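Local coordinates for protein superoxide dismutase (Chaetomium thermophilum, PDB 4BR6) that catalyses the dismutation of superoxide to hydrogen peroxide and dioxygen at a bound manganese ion, probably protecting the cell from toxic radicals, at residues 19-22 / 23-26; 72-75 / 76-80. One frame throughout, in Å; residues are numbered along the deposited sequence.

Contact 1: residues 19-22 / 23-26; sequences SARI and MELH. With MN3 (manganese (III) ion), chain I.
R21 and E24 meet one turn apart at the start of a helix, their flat groups turned steeply, with the guanidinium and carboxylate planes 74° apart. The salt bridge runs from R21 NH1 to E24 OE1 at 2.7 Å, and the two groups use different approaches: OE1 sits at the edge of the guanidinium, close to its plane, whereas NH1 comes to OE1 from above the carboxylate plane. The bond is short but bent, with an N-H...O angle of 137°. One residue further on, L25 lays CD2 over one face of the same guanidinium, 3.9 Å from R21 CZ. R21 reaches both neighbours because its chain leaves with CG opposite the backbone N and then bends at chi2 (53°), and its NE forms a further salt bridge with E171 of the second subunit. S19 caps the turn as its N-cap residue, OG accepting from I22 N at 3.3 Å. I22 O accepts from H26 N at 2.7 Å, while the H26 imidazole extends to the manganese, which NE2 binds at 2.4 Å. This first turn of helix 20-50 packs I22, R21 and L25 against L168 of helix 167-170, with Y167 of the second subunit also resting on L25.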
ATOM      1  N   SER B  19       6.184  -9.353  29.587  1.00 18.25           N
ATOM      2  CA  SER B  19       7.440  -9.590  30.282  1.00 19.42           C
ATOM      3  C   SER B  19       8.316  -8.331  30.352  1.00 18.25           C
ATOM      4  O   SER B  19       8.204  -7.425  29.524  1.00 16.61           O
ATOM      5  CB  SER B  19       8.210 -10.721  29.602  1.00 18.18           C
ATOM      6  OG  SER B  19       8.715 -10.295  28.357  1.00 17.46           O
ATOM      7  N   ALA B  20       9.186  -8.287  31.353  1.00 17.14           N
ATOM      8  CA  ALA B  20      10.078  -7.158  31.562  1.00 14.63           C
ATOM      9  C   ALA B  20      11.069  -7.030  30.417  1.00 15.66           C
ATOM     10  O   ALA B  20      11.478  -5.921  30.058  1.00 15.85           O
ATOM     11  CB  ALA B  20      10.821  -7.328  32.868  1.00 19.32           C
ATOM     12  N   ARG B  21      11.475  -8.158  29.846  1.00 16.83           N
ATOM     13  CA  ARG B  21      12.415  -8.102  28.735  1.00 18.52           C
ATOM     14  C   ARG B  21      11.762  -7.440  27.518  1.00 16.22           C
ATOM     15  O   ARG B  21      12.380  -6.604  26.860  1.00 17.13           O
ATOM     16  CB  ARG B  21      12.979  -9.486  28.383  1.00 20.32           C
ATOM     17  CG  ARG B  21      14.026  -9.461  27.264  1.00 21.33           C
ATOM     18  CD  ARG B  21      15.156  -8.465  27.539  1.00 22.12           C
ATOM     19  NE  ARG B  21      16.344  -8.682  26.699  1.00 21.06           N
ATOM     20  CZ  ARG B  21      17.418  -7.892  26.699  1.00 20.65           C
ATOM     21  NH1 ARG B  21      17.469  -6.819  27.471  1.00 28.16           N
ATOM     22  NH2 ARG B  21      18.450  -8.167  25.915  1.00 22.03           N
ATOM     23  N   ILE B  22      10.514  -7.805  27.227  1.00 13.85           N
ATOM     24  CA  ILE B  22       9.794  -7.206  26.116  1.00 16.70           C
ATOM     25  C   ILE B  22       9.690  -5.705  26.324  1.00 15.38           C
ATOM     26  O   ILE B  22      10.088  -4.929  25.460  1.00 18.01           O
ATOM     27  CB  ILE B  22       8.392  -7.815  25.944  1.00 17.32           C
ATOM     28  CG1 ILE B  22       8.511  -9.240  25.393  1.00 19.06           C
ATOM     29  CG2 ILE B  22       7.527  -6.948  25.013  1.00 19.73           C
ATOM     30  CD1 ILE B  22       7.211 -10.013  25.321  1.00 15.61           C
ATOM     31  N   MET B  23       9.174  -5.303  27.482  1.00 15.29           N
ATOM     32  CA  MET B  23       8.996  -3.895  27.799  1.00 17.24           C
ATOM     33  C   MET B  23      10.327  -3.150  27.673  1.00 17.38           C
ATOM     34  O   MET B  23      10.398  -2.091  27.056  1.00 14.47           O
ATOM     35  CB  MET B  23       8.434  -3.719  29.209  1.00 13.88           C
ATOM     36  CG  MET B  23       6.977  -4.147  29.390  1.00 14.93           C
ATOM     37  SD  MET B  23       5.769  -3.270  28.359  1.00 17.82           S
ATOM     38  CE  MET B  23       6.098  -1.557  28.774  1.00 12.15           C
ATOM     39  N   GLU B  24      11.381  -3.721  28.248  1.00 18.58           N
ATOM     40  CA  GLU B  24      12.711  -3.115  28.204  1.00 17.58           C
ATOM     41  C   GLU B  24      13.184  -2.847  26.776  1.00 18.49           C
ATOM     42  O   GLU B  24      13.582  -1.725  26.439  1.00 16.40           O
ATOM     43  CB  GLU B  24      13.739  -3.999  28.926  1.00 17.00           C
ATOM     44  CG  GLU B  24      15.192  -3.541  28.718  1.00 25.28           C
ATOM     45  CD  GLU B  24      16.169  -4.216  29.657  1.00 26.24           C
ATOM     46  OE1 GLU B  24      16.370  -5.441  29.516  1.00 24.30           O
ATOM     47  OE2 GLU B  24      16.735  -3.520  30.529  1.00 33.49           O
ATOM     48  N   LEU B  25      13.139  -3.885  25.947  1.00 16.21           N
ATOM     49  CA  LEU B  25      13.529  -3.786  24.543  1.00 15.98           C
ATOM     50  C   LEU B  25      12.629  -2.827  23.776  1.00 16.36           C
ATOM     51  O   LEU B  25      13.092  -1.955  23.048  1.00 14.72           O
ATOM     52  CB  LEU B  25      13.424  -5.156  23.871  1.00 15.55           C
ATOM     53  CG  LEU B  25      14.451  -6.226  24.231  1.00 19.32           C
ATOM     54  CD1 LEU B  25      14.120  -7.523  23.508  1.00 19.36           C
ATOM     55  CD2 LEU B  25      15.843  -5.769  23.877  1.00 14.84           C
ATOM     56  N   HIS B  26      11.329  -3.036  23.920  1.00 16.38           N
ATOM     57  CA  HIS B  26      10.327  -2.256  23.211  1.00 16.74           C
ATOM     58  C   HIS B  26      10.529  -0.749  23.405  1.00 18.74           C
ATOM     59  O   HIS B  26      10.326   0.036  22.478  1.00 19.57           O
ATOM     60  CB  HIS B  26       8.955  -2.648  23.734  1.00 17.53           C
ATOM     61  CG  HIS B  26       7.848  -2.485  22.749  1.00 14.47           C
ATOM     62  ND1 HIS B  26       6.571  -2.928  23.008  1.00 16.25           N
ATOM     63  CD2 HIS B  26       7.816  -1.948  21.507  1.00 15.44           C
ATOM     64  CE1 HIS B  26       5.797  -2.656  21.975  1.00 13.29           C
ATOM     65  NE2 HIS B  26       6.529  -2.065  21.051  1.00 12.77           N
TER
HETATM   66 MN   MN3 I 301       6.055  -1.551  18.758  1.00 15.88          MN
HETATM   67  O   HOH W   1       6.181  -1.277  16.255  1.00 33.99           O

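Contact 2: residues 72-75 / 76-80; sequences LNHT and LFWEN. With MN3 (manganese (III) ion), chain I.
L76 meets L72, and T75 meets E79, each pair one turn apart in the last turns of helix 61-79. The leucines touch methyl to methyl, L76 CD1 to L72 CD1 at 3.9 Å, crossing at a slant. L76 CG also rests 3.4 Å from L72 O, the carbonyl that accepts from L76 N. T75 and E79 run alongside in the same direction, so that T75 CG2 lies 3.9 Å from E79 OE2. In T75, OG1 lies beside the backbone N and opposite the carbonyl carbon (chi1 -72°), which turns the hydroxyl back to H71 O, its hydrogen-bond partner, while E79 OE1 forms a salt bridge with R193. The backbone bond from E79 N to T75 O is weak, at 3.4 Å. This helix belongs to the alpha-hairpin domain of the iron/manganese superoxide dismutases and contributes H74, whose NE2 binds the manganese at 2.4 Å. The other ring nitrogen of H74, ND1, is hydrogen-bonded to G70 O, a second-shell contact that helps fix the turn of the imidazole. W78 then covers the backbone of H74: H74 O lies over one face of the indole, toward its rim, 3.1 Å from W78 CD1, and also accepts from W78 N at 3.0 Å. Putting an alanine in place of W78 would probably leave H31 ND1 without the indole N-H that it meets and uncover the carbonyl of H74. At the edge of the H74 ring, close to its plane, lies W78 CZ2, and M23 from helix 20-50 packs on the same indole.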
ATOM      1  N   LEU B  72       4.969   8.640  17.896  1.00 15.74           N
ATOM      2  CA  LEU B  72       3.612   8.948  18.381  1.00 18.09           C
ATOM      3  C   LEU B  72       2.891   7.728  18.942  1.00 15.92           C
ATOM      4  O   LEU B  72       2.239   7.798  19.986  1.00 17.09           O
ATOM      5  CB  LEU B  72       2.735   9.540  17.263  1.00 15.30           C
ATOM      6  CG  LEU B  72       1.218   9.645  17.542  1.00 22.01           C
ATOM      7  CD1 LEU B  72       0.885  10.529  18.751  1.00 18.85           C
ATOM      8  CD2 LEU B  72       0.462  10.140  16.316  1.00 19.92           C
ATOM      9  N   ASN B  73       2.972   6.630  18.207  1.00 12.35           N
ATOM     10  CA  ASN B  73       2.207   5.439  18.524  1.00 13.44           C
ATOM     11  C   ASN B  73       2.677   4.806  19.790  1.00 12.91           C
ATOM     12  O   ASN B  73       1.869   4.419  20.625  1.00 13.90           O
ATOM     13  CB  ASN B  73       2.306   4.408  17.407  1.00 13.38           C
ATOM     14  CG  ASN B  73       1.603   4.839  16.157  1.00 13.35           C
ATOM     15  OD1 ASN B  73       0.730   5.705  16.178  1.00 14.49           O
ATOM     16  ND2 ASN B  73       1.963   4.220  15.056  1.00 13.38           N
ATOM     17  N   HIS B  74       3.986   4.683  19.935  1.00 15.41           N
ATOM     18  CA  HIS B  74       4.531   4.119  21.159  1.00 16.69           C
ATOM     19  C   HIS B  74       4.344   5.054  22.339  1.00 14.70           C
ATOM     20  O   HIS B  74       4.110   4.591  23.456  1.00 15.71           O
ATOM     21  CB  HIS B  74       5.994   3.771  20.983  1.00 13.98           C
ATOM     22  CG  HIS B  74       6.216   2.674  19.998  1.00 12.81           C
ATOM     23  ND1 HIS B  74       6.237   2.896  18.643  1.00 17.17           N
ATOM     24  CD2 HIS B  74       6.368   1.345  20.170  1.00 13.37           C
ATOM     25  CE1 HIS B  74       6.434   1.749  18.017  1.00 14.10           C
ATOM     26  NE2 HIS B  74       6.523   0.793  18.921  1.00 18.46           N
ATOM     27  N   THR B  75       4.452   6.355  22.100  1.00 16.51           N
ATOM     28  CA  THR B  75       4.210   7.322  23.165  1.00 15.00           C
ATOM     29  C   THR B  75       2.838   7.105  23.767  1.00 14.84           C
ATOM     30  O   THR B  75       2.707   6.959  24.982  1.00 16.85           O
ATOM     31  CB  THR B  75       4.329   8.768  22.682  1.00 17.21           C
ATOM     32  OG1 THR B  75       5.713   9.052  22.440  1.00 15.11           O
ATOM     33  CG2 THR B  75       3.801   9.734  23.745  1.00 18.75           C
ATOM     34  N   LEU B  76       1.812   7.092  22.923  1.00 12.97           N
ATOM     35  CA  LEU B  76       0.458   6.831  23.396  1.00 18.56           C
ATOM     36  C   LEU B  76       0.304   5.435  24.007  1.00 15.75           C
ATOM     37  O   LEU B  76      -0.412   5.272  24.984  1.00 17.58           O
ATOM     38  CB  LEU B  76      -0.550   6.984  22.264  1.00 18.25           C
ATOM     39  CG  LEU B  76      -0.699   8.374  21.660  1.00 16.77           C
ATOM     40  CD1 LEU B  76      -1.710   8.296  20.526  1.00 20.15           C
ATOM     41  CD2 LEU B  76      -1.129   9.392  22.680  1.00 14.63           C
ATOM     42  N   PHE B  77       0.960   4.436  23.419  1.00 12.87           N
ATOM     43  CA  PHE B  77       0.899   3.061  23.920  1.00 13.99           C
ATOM     44  C   PHE B  77       1.303   2.986  25.403  1.00 16.81           C
ATOM     45  O   PHE B  77       0.558   2.471  26.225  1.00 17.65           O
ATOM     46  CB  PHE B  77       1.800   2.141  23.083  1.00 14.19           C
ATOM     47  CG  PHE B  77       1.598   0.664  23.340  1.00 15.06           C
ATOM     48  CD1 PHE B  77       0.329   0.117  23.481  1.00 13.86           C
ATOM     49  CD2 PHE B  77       2.690  -0.192  23.402  1.00 19.38           C
ATOM     50  CE1 PHE B  77       0.166  -1.233  23.703  1.00 14.97           C
ATOM     51  CE2 PHE B  77       2.515  -1.551  23.624  1.00 13.37           C
ATOM     52  CZ  PHE B  77       1.263  -2.064  23.768  1.00 12.63           C
ATOM     53  N   TRP B  78       2.476   3.514  25.745  1.00 15.78           N
ATOM     54  CA  TRP B  78       2.940   3.463  27.122  1.00 15.97           C
ATOM     55  C   TRP B  78       1.953   4.133  28.062  1.00 18.24           C
ATOM     56  O   TRP B  78       1.723   3.659  29.179  1.00 16.81           O
ATOM     57  CB  TRP B  78       4.290   4.155  27.283  1.00 18.19           C
ATOM     58  CG  TRP B  78       5.350   3.755  26.328  1.00 12.53           C
ATOM     59  CD1 TRP B  78       6.222   4.586  25.727  1.00 11.87           C
ATOM     60  CD2 TRP B  78       5.668   2.432  25.869  1.00 12.55           C
ATOM     61  NE1 TRP B  78       7.056   3.882  24.916  1.00 15.33           N
ATOM     62  CE2 TRP B  78       6.738   2.557  24.976  1.00 14.66           C
ATOM     63  CE3 TRP B  78       5.147   1.165  26.110  1.00 17.21           C
ATOM     64  CZ2 TRP B  78       7.306   1.467  24.330  1.00 12.82           C
ATOM     65  CZ3 TRP B  78       5.714   0.083  25.472  1.00 13.72           C
ATOM     66  CH2 TRP B  78       6.780   0.240  24.594  1.00 12.91           C
ATOM     67  N   GLU B  79       1.387   5.245  27.601  1.00 18.14           N
ATOM     68  CA  GLU B  79       0.442   6.015  28.391  1.00 19.90           C
ATOM     69  C   GLU B  79      -0.834   5.250  28.693  1.00 19.53           C
ATOM     70  O   GLU B  79      -1.435   5.479  29.745  1.00 20.42           O
ATOM     71  CB  GLU B  79       0.063   7.295  27.661  1.00 19.80           C
ATOM     72  CG  GLU B  79       1.160   8.306  27.542  1.00 20.77           C
ATOM     73  CD  GLU B  79       0.666   9.561  26.850  1.00 21.30           C
ATOM     74  OE1 GLU B  79      -0.499   9.556  26.388  1.00 27.23           O
ATOM     75  OE2 GLU B  79       1.425  10.545  26.759  1.00 23.71           O
ATOM     76  N   ASN B  80      -1.268   4.369  27.783  1.00 17.43           N
ATOM     77  CA  ASN B  80      -2.483   3.576  28.052  1.00 18.71           C
ATOM     78  C   ASN B  80      -2.181   2.167  28.561  1.00 17.45           C
ATOM     79  O   ASN B  80      -2.968   1.246  28.396  1.00 17.25           O
ATOM     80  CB  ASN B  80      -3.557   3.623  26.918  1.00 19.21           C
ATOM     81  CG  ASN B  80      -3.174   2.862  25.634  1.00 18.89           C
ATOM     82  OD1 ASN B  80      -3.173   3.441  24.544  1.00 13.25           O
ATOM     83  ND2 ASN B  80      -2.924   1.557  25.749  1.00 20.82           N
TER
HETATM   84 MN   MN3 I 301       6.055  -1.551  18.758  1.00 15.88          MN
HETATM   85  O   HOH W   1       6.181  -1.277  16.255  1.00 33.99           O

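Contact 1 comes first along the chain, at the start of helix 20-50, and contact 2 follows near the end of helix 61-79; both lie in the alpha-hairpin domain. Their centres are about 15 Å apart, yet they touch around the manganese ion that each supplies with one histidine. H26 CG lies 3.5 Å from W78 CH2, the rings meeting edge-to-face, and M23 CE comes within 3.7 Å of W78 CZ3. D160 and H164 of the C-terminal domain, with the water common to both contacts, complete the site. Two separate helices of one domain thus bring distant stretches of sequence to a single metal, which also ties that domain to its partner.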